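Local coordinates for extracellular solute-binding protein family 1 (Alicyclobacillus acidocaldarius subsp. acidocaldarius, PDB 4OVJ) that probably binds a solute outside the cell and hands it to a membrane transporter, as other family 1 extracellular solute-binding proteins do, at residues G189-A192 against R193-Q197; G208-E211 against S212-V215. All coordinates share one frame; numbering follows the deposited sequence. Where two conformers were deposited one is given.

Contact 1: residues G189-A192 against R193-Q197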
ATOM      1  N   GLY A 189       2.590   5.057 -11.673  1.00  6.30           N
ATOM      2  CA  GLY A 189       2.950   5.977 -10.605  1.00  6.79           C
ATOM      3  C   GLY A 189       4.361   5.755 -10.079  1.00  6.73           C
ATOM      4  O   GLY A 189       5.099   6.698  -9.846  1.00  7.67           O
ATOM      5  N   TYR A 190       4.719   4.490  -9.921  1.00  6.47           N
ATOM      6  CA  TYR A 190       6.058   4.075  -9.516  1.00  6.87           C
ATOM      7  C   TYR A 190       7.117   4.532 -10.528  1.00  6.19           C
ATOM      8  O   TYR A 190       8.095   5.173 -10.161  1.00  6.42           O
ATOM      9  CB  TYR A 190       6.067   2.556  -9.321  1.00  6.67           C
ATOM     10  CG  TYR A 190       7.401   1.952  -8.983  1.00  7.13           C
ATOM     11  CD1 TYR A 190       7.908   1.996  -7.692  1.00  7.48           C
ATOM     12  CD2 TYR A 190       8.154   1.317  -9.962  1.00  7.77           C
ATOM     13  CE1 TYR A 190       9.141   1.431  -7.400  1.00  7.76           C
ATOM     14  CE2 TYR A 190       9.381   0.757  -9.677  1.00  8.14           C
ATOM     15  CZ  TYR A 190       9.863   0.808  -8.395  1.00  7.12           C
ATOM     16  OH  TYR A 190      11.080   0.259  -8.114  1.00  7.53           O
ATOM     17  N   TRP A 191       6.881   4.258 -11.803  1.00  6.16           N
ATOM     18  CA  TRP A 191       7.734   4.729 -12.898  1.00  6.79           C
ATOM     19  C   TRP A 191       7.865   6.245 -12.935  1.00  6.66           C
ATOM     20  O   TRP A 191       8.967   6.772 -13.068  1.00  6.37           O
ATOM     21  CB  TRP A 191       7.160   4.210 -14.226  1.00  7.01           C
ATOM     22  CG  TRP A 191       7.941   4.545 -15.466  1.00  7.69           C
ATOM     23  CD1 TRP A 191       7.887   5.699 -16.174  1.00  7.71           C
ATOM     24  CD2 TRP A 191       8.845   3.684 -16.167  1.00  7.99           C
ATOM     25  NE1 TRP A 191       8.712   5.623 -17.270  1.00  7.96           N
ATOM     26  CE2 TRP A 191       9.307   4.393 -17.293  1.00  7.73           C
ATOM     27  CE3 TRP A 191       9.285   2.369 -15.967  1.00  9.11           C
ATOM     28  CZ2 TRP A 191      10.204   3.840 -18.211  1.00  8.48           C
ATOM     29  CZ3 TRP A 191      10.193   1.819 -16.882  1.00 10.33           C
ATOM     30  CH2 TRP A 191      10.640   2.558 -17.978  1.00  9.73           C
ATOM     31  N   ALA A 192       6.742   6.941 -12.818  1.00  6.49           N
ATOM     32  CA  ALA A 192       6.759   8.392 -12.847  1.00  6.86           C
ATOM     33  C   ALA A 192       7.625   8.933 -11.725  1.00  7.02           C
ATOM     34  O   ALA A 192       8.423   9.840 -11.948  1.00  7.61           O
ATOM     35  CB  ALA A 192       5.365   8.961 -12.738  1.00  7.38           C
ATOM     36  N   ARG A 193       7.471   8.374 -10.530  1.00  6.93           N
ATOM     37  CA  ARG A 193       8.259   8.822  -9.372  1.00  7.33           C
ATOM     38  C   ARG A 193       9.761   8.614  -9.602  1.00  7.38           C
ATOM     39  O   ARG A 193      10.573   9.454  -9.221  1.00  7.87           O
ATOM     40  CB  ARG A 193       7.795   8.123  -8.102  1.00  7.80           C
ATOM     41  CG  ARG A 193       6.491   8.686  -7.538  1.00  8.41           C
ATOM     42  CD  ARG A 193       5.866   7.734  -6.533  1.00  8.90           C
ATOM     43  NE  ARG A 193       6.796   7.300  -5.475  1.00  9.38           N
ATOM     44  CZ  ARG A 193       6.959   7.868  -4.270  1.00  9.66           C
ATOM     45  NH1 ARG A 193       6.270   8.940  -3.894  1.00 10.68           N
ATOM     46  NH2 ARG A 193       7.839   7.352  -3.419  1.00 11.51           N
ATOM     47  N   GLN A 194      10.121   7.516 -10.271  1.00  7.53           N
ATOM     48  CA  GLN A 194      11.526   7.277 -10.616  1.00  8.30           C
ATOM     49  C   GLN A 194      12.095   8.340 -11.553  1.00  8.59           C
ATOM     50  O   GLN A 194      13.302   8.563 -11.586  1.00  9.23           O
ATOM     51  CB  GLN A 194      11.713   5.927 -11.271  1.00  8.04           C
ATOM     52  CG  GLN A 194      11.330   4.757 -10.417  1.00  8.13           C
ATOM     53  CD  GLN A 194      11.458   3.458 -11.163  1.00  8.58           C
ATOM     54  OE1 GLN A 194      11.022   3.343 -12.311  1.00  9.10           O
ATOM     55  NE2 GLN A 194      12.099   2.483 -10.536  1.00  9.54           N
ATOM     56  N   HIS A 195      11.219   8.961 -12.339  1.00  8.57           N
ATOM     57  CA  HIS A 195      11.603  10.005 -13.274  1.00  9.24           C
ATOM     58  C   HIS A 195      11.413  11.403 -12.711  1.00  9.71           C
ATOM     59  O   HIS A 195      11.398  12.373 -13.465  1.00 12.44           O
ATOM     60  CB  HIS A 195      10.839   9.813 -14.584  1.00  9.24           C
ATOM     61  CG  HIS A 195      11.290   8.602 -15.328  1.00  8.90           C
ATOM     62  ND1 HIS A 195      10.921   7.325 -14.971  1.00  9.20           N
ATOM     63  CD2 HIS A 195      12.157   8.471 -16.358  1.00  9.90           C
ATOM     64  CE1 HIS A 195      11.511   6.458 -15.774  1.00  9.62           C
ATOM     65  NE2 HIS A 195      12.265   7.130 -16.623  1.00 10.32           N
ATOM     66  N   GLY A 196      11.315  11.504 -11.388  1.00  9.59           N
ATOM     67  CA  GLY A 196      11.213  12.795 -10.712  1.00 11.40           C
ATOM     68  C   GLY A 196       9.867  13.456 -10.895  1.00 10.42           C
ATOM     69  O   GLY A 196       9.726  14.662 -10.692  1.00 11.86           O
ATOM     70  N   GLN A 197       8.872  12.652 -11.243  1.00  9.93           N
ATOM     71  CA  GLN A 197       7.525  13.133 -11.547  1.00  9.25           C
ATOM     72  C   GLN A 197       6.508  12.378 -10.681  1.00  9.19           C
ATOM     73  O   GLN A 197       6.887  11.607  -9.779  1.00  9.90           O
ATOM     74  CB  GLN A 197       7.282  12.990 -13.051  1.00  9.56           C
ATOM     75  CG  GLN A 197       8.188  13.924 -13.845  1.00 10.87           C
ATOM     76  CD  GLN A 197       8.175  13.706 -15.337  1.00 11.56           C
ATOM     77  OE1 GLN A 197       7.369  12.950 -15.871  1.00 12.21           O
ATOM     78  NE2 GLN A 197       9.083  14.381 -16.026  1.00 15.39           N
TER
HETATM   79  O   HOH W   1      13.097   2.978  -7.901  1.00 10.32           O
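H195 lays its imidazole over one face of the W191 indole at the end of helix 185-194, an offset stack whose five-membered ring centroids are 4.2 Å apart with planes at 25°. H195 CE1 sits toward the rim of the indole, 3.3 Å from W191 NE1. With CG beside its backbone N (chi1 -69°), the histidine ring turns back along the helix, and ND1 donates to W191 O over 2.8 Å in a nearly straight bond of 170°. That oxygen lies in the plane of the imidazole, so stack and bond together fix the ring's rotation. An alanine in place of W191 would probably leave the H195 imidazole without the surface it rests on and S216 OG without its indole N-H partner.

One residue further on, A192 O takes two donors from opposite faces of its carbonyl plane, H195 N at 3.0 Å and Q197 N at 2.9 Å. The latter bond, with G196 N to R193 O at 3.1 Å, makes the Schellman motif that ends the helix, G196 adopting positive phi as its C-prime residue. This end is the looser side: G196 is exposed, and H195 and Q197 are partly so.

Tighter burial surrounds Y190 and Q194, where NE2 of Q194 approaches Y190 CE2 to 3.3 Å. Both polar ends reach P281 O, a water accepts from Q194 NE2, and W160 NE1 holds Q194 OE1.

Because W191 O can only accept, H195 must carry a proton on ND1, which in the neutral ring would probably leave NE2 as the unprotonated nitrogen.

Contact 2: residues G208-E211 against S212-V215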
ATOM      1  N   GLY A 208       1.041  15.167 -13.072  1.00 12.37           N
ATOM      2  CA  GLY A 208       2.359  15.546 -12.593  1.00 10.84           C
ATOM      3  C   GLY A 208       3.512  14.947 -13.368  1.00  9.93           C
ATOM      4  O   GLY A 208       4.637  14.924 -12.871  1.00 10.64           O
ATOM      5  N   PHE A 209       3.246  14.450 -14.569  1.00 10.27           N
ATOM      6  CA  PHE A 209       4.278  13.834 -15.395  1.00 10.98           C
ATOM      7  C   PHE A 209       4.144  14.303 -16.835  1.00 13.00           C
ATOM      8  O   PHE A 209       3.121  14.862 -17.227  1.00 13.72           O
ATOM      9  CB  PHE A 209       4.164  12.311 -15.346  1.00 10.13           C
ATOM     10  CG  PHE A 209       2.844  11.803 -15.840  1.00  9.80           C
ATOM     11  CD1 PHE A 209       2.652  11.508 -17.189  1.00  9.45           C
ATOM     12  CD2 PHE A 209       1.774  11.660 -14.964  1.00  9.05           C
ATOM     13  CE1 PHE A 209       1.429  11.062 -17.643  1.00 10.28           C
ATOM     14  CE2 PHE A 209       0.553  11.200 -15.415  1.00  9.75           C
ATOM     15  CZ  PHE A 209       0.379  10.909 -16.760  1.00 10.42           C
ATOM     16  N   THR A 210       5.183  14.039 -17.620  1.00 14.07           N
ATOM     17  CA  THR A 210       5.228  14.448 -19.019  1.00 15.76           C
ATOM     18  C   THR A 210       4.890  13.287 -19.948  1.00 14.57           C
ATOM     19  O   THR A 210       4.946  12.117 -19.570  1.00 14.34           O
ATOM     20  CB  THR A 210       6.629  14.931 -19.397  1.00 18.56           C
ATOM     21  OG1 THR A 210       7.554  13.853 -19.241  1.00 22.04           O
ATOM     22  CG2 THR A 210       7.055  16.108 -18.530  1.00 20.00           C
ATOM     23  N   GLU A 211       4.573  13.621 -21.192  1.00 15.63           N
ATOM     24  CA  GLU A 211       4.280  12.604 -22.192  1.00 16.48           C
ATOM     25  C   GLU A 211       5.433  11.623 -22.371  1.00 14.00           C
ATOM     26  O   GLU A 211       5.206  10.418 -22.481  1.00 14.41           O
ATOM     27  CB  GLU A 211       3.931  13.262 -23.519  1.00 19.48           C
ATOM     28  CG  GLU A 211       3.387  12.308 -24.554  1.00 22.11           C
ATOM     29  CD  GLU A 211       2.999  13.036 -25.815  1.00 26.04           C
ATOM     30  OE1 GLU A 211       2.124  13.925 -25.735  1.00 28.80           O
ATOM     31  OE2 GLU A 211       3.574  12.734 -26.874  1.00 28.97           O
ATOM     32  N   SER A 212       6.646  12.151 -22.395  0.50 14.28           N
ATOM     33  CA  SER A 212       7.848  11.352 -22.556  0.50 15.70           C
ATOM     34  C   SER A 212       7.942  10.236 -21.516  0.50 14.24           C
ATOM     35  O   SER A 212       8.266   9.093 -21.826  0.50 13.09           O
ATOM     36  CB  SER A 212       9.056  12.266 -22.424  0.50 17.70           C
ATOM     37  OG  SER A 212      10.210  11.596 -22.836  0.50 21.82           O
ATOM     38  N   THR A 213       7.654  10.586 -20.272  1.00 12.71           N
ATOM     39  CA  THR A 213       7.703   9.627 -19.166  1.00 11.00           C
ATOM     40  C   THR A 213       6.700   8.487 -19.359  1.00  9.78           C
ATOM     41  O   THR A 213       7.014   7.315 -19.135  1.00 10.90           O
ATOM     42  CB  THR A 213       7.406  10.357 -17.867  1.00 10.11           C
ATOM     43  OG1 THR A 213       8.392  11.381 -17.695  1.00 11.22           O
ATOM     44  CG2 THR A 213       7.403   9.395 -16.677  1.00  9.85           C
ATOM     45  N   LEU A 214       5.495   8.830 -19.795  1.00  8.86           N
ATOM     46  CA  LEU A 214       4.480   7.811 -20.039  1.00  8.40           C
ATOM     47  C   LEU A 214       4.819   6.971 -21.269  1.00  8.83           C
ATOM     48  O   LEU A 214       4.688   5.762 -21.242  1.00  9.37           O
ATOM     49  CB  LEU A 214       3.097   8.428 -20.177  1.00  9.12           C
ATOM     50  CG  LEU A 214       1.932   7.494 -20.504  1.00  9.34           C
ATOM     51  CD1 LEU A 214       1.884   6.333 -19.531  1.00  9.63           C
ATOM     52  CD2 LEU A 214       0.645   8.308 -20.458  1.00  9.69           C
ATOM     53  N   VAL A 215       5.282   7.610 -22.338  1.00  9.91           N
ATOM     54  CA  VAL A 215       5.642   6.863 -23.543  1.00 10.24           C
ATOM     55  C   VAL A 215       6.796   5.888 -23.282  1.00  9.42           C
ATOM     56  O   VAL A 215       6.784   4.769 -23.795  1.00  9.64           O
ATOM     57  CB  VAL A 215       5.961   7.802 -24.728  1.00 11.32           C
ATOM     58  CG1 VAL A 215       6.512   7.015 -25.910  1.00 12.19           C
ATOM     59  CG2 VAL A 215       4.697   8.528 -25.148  1.00 11.33           C
TER
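T210, at the N-cap position of helix 211-226, meets the first turn with its side-chain hydroxyl and its carbonyl. S212 comes first along that turn, its CB 3.9 Å from T210 OG1 on the exposed side of the helix start.

T213 follows, and its hydroxyl faces that of T210: T210 OG1 and T213 OG1 lie 3.0 Å apart, close enough for a probable hydrogen bond. The two side chains cross at about a right angle; T210 OG1 is brought there by a chi1 of 62°, which sets it between the backbone N and the carbonyl carbon. The strongest partner of the T213 hydroxyl lies outside this turn, in the side chain of Q197.

L214 turns inward. Its N donates weakly to T210 O across 3.3 Å, while its CD2 rests 4.0 Å from F209 CE1, the two side chains meeting at a slant. F188, F384, M387 and A402 pack on the same leucine, and the F209 ring meets that of F188 edge-to-face.

V215 closes the turn: its N binds E211 O at 2.8 Å, with the donor nearly in line with the C=O bond. The V215 and E211 side chains run side by side in the same direction, V215 CG2 lying 4.0 Å from E211 CG. Both also touch helix 398-414, V215 on A402 and E211 on M406.

A threonine at the N-cap position whose carbonyl opens the i to i+4 ladder, here through a weak bond, is typical of a helix N-terminus.

Contact 1 ends helix 185-194 and contact 2 begins helix 211-226, so the two describe successive helix ends in the chain, with centres about 9 Å apart and on the same side of the chain's centre. They touch directly. The side-chain oxygen of Q197, OE1, whose backbone N closes the Schellman motif, lies 2.6 Å from T213 OG1 and 3.0 Å from T210 N, probable hydrogen bonds that join the C-terminal end of one helix to the N-cap residue and first turn of the next. A second point of approach is W191 NE1, 3.0 Å from T213 O. The W191 indole thus lies against the first turn of 211-226.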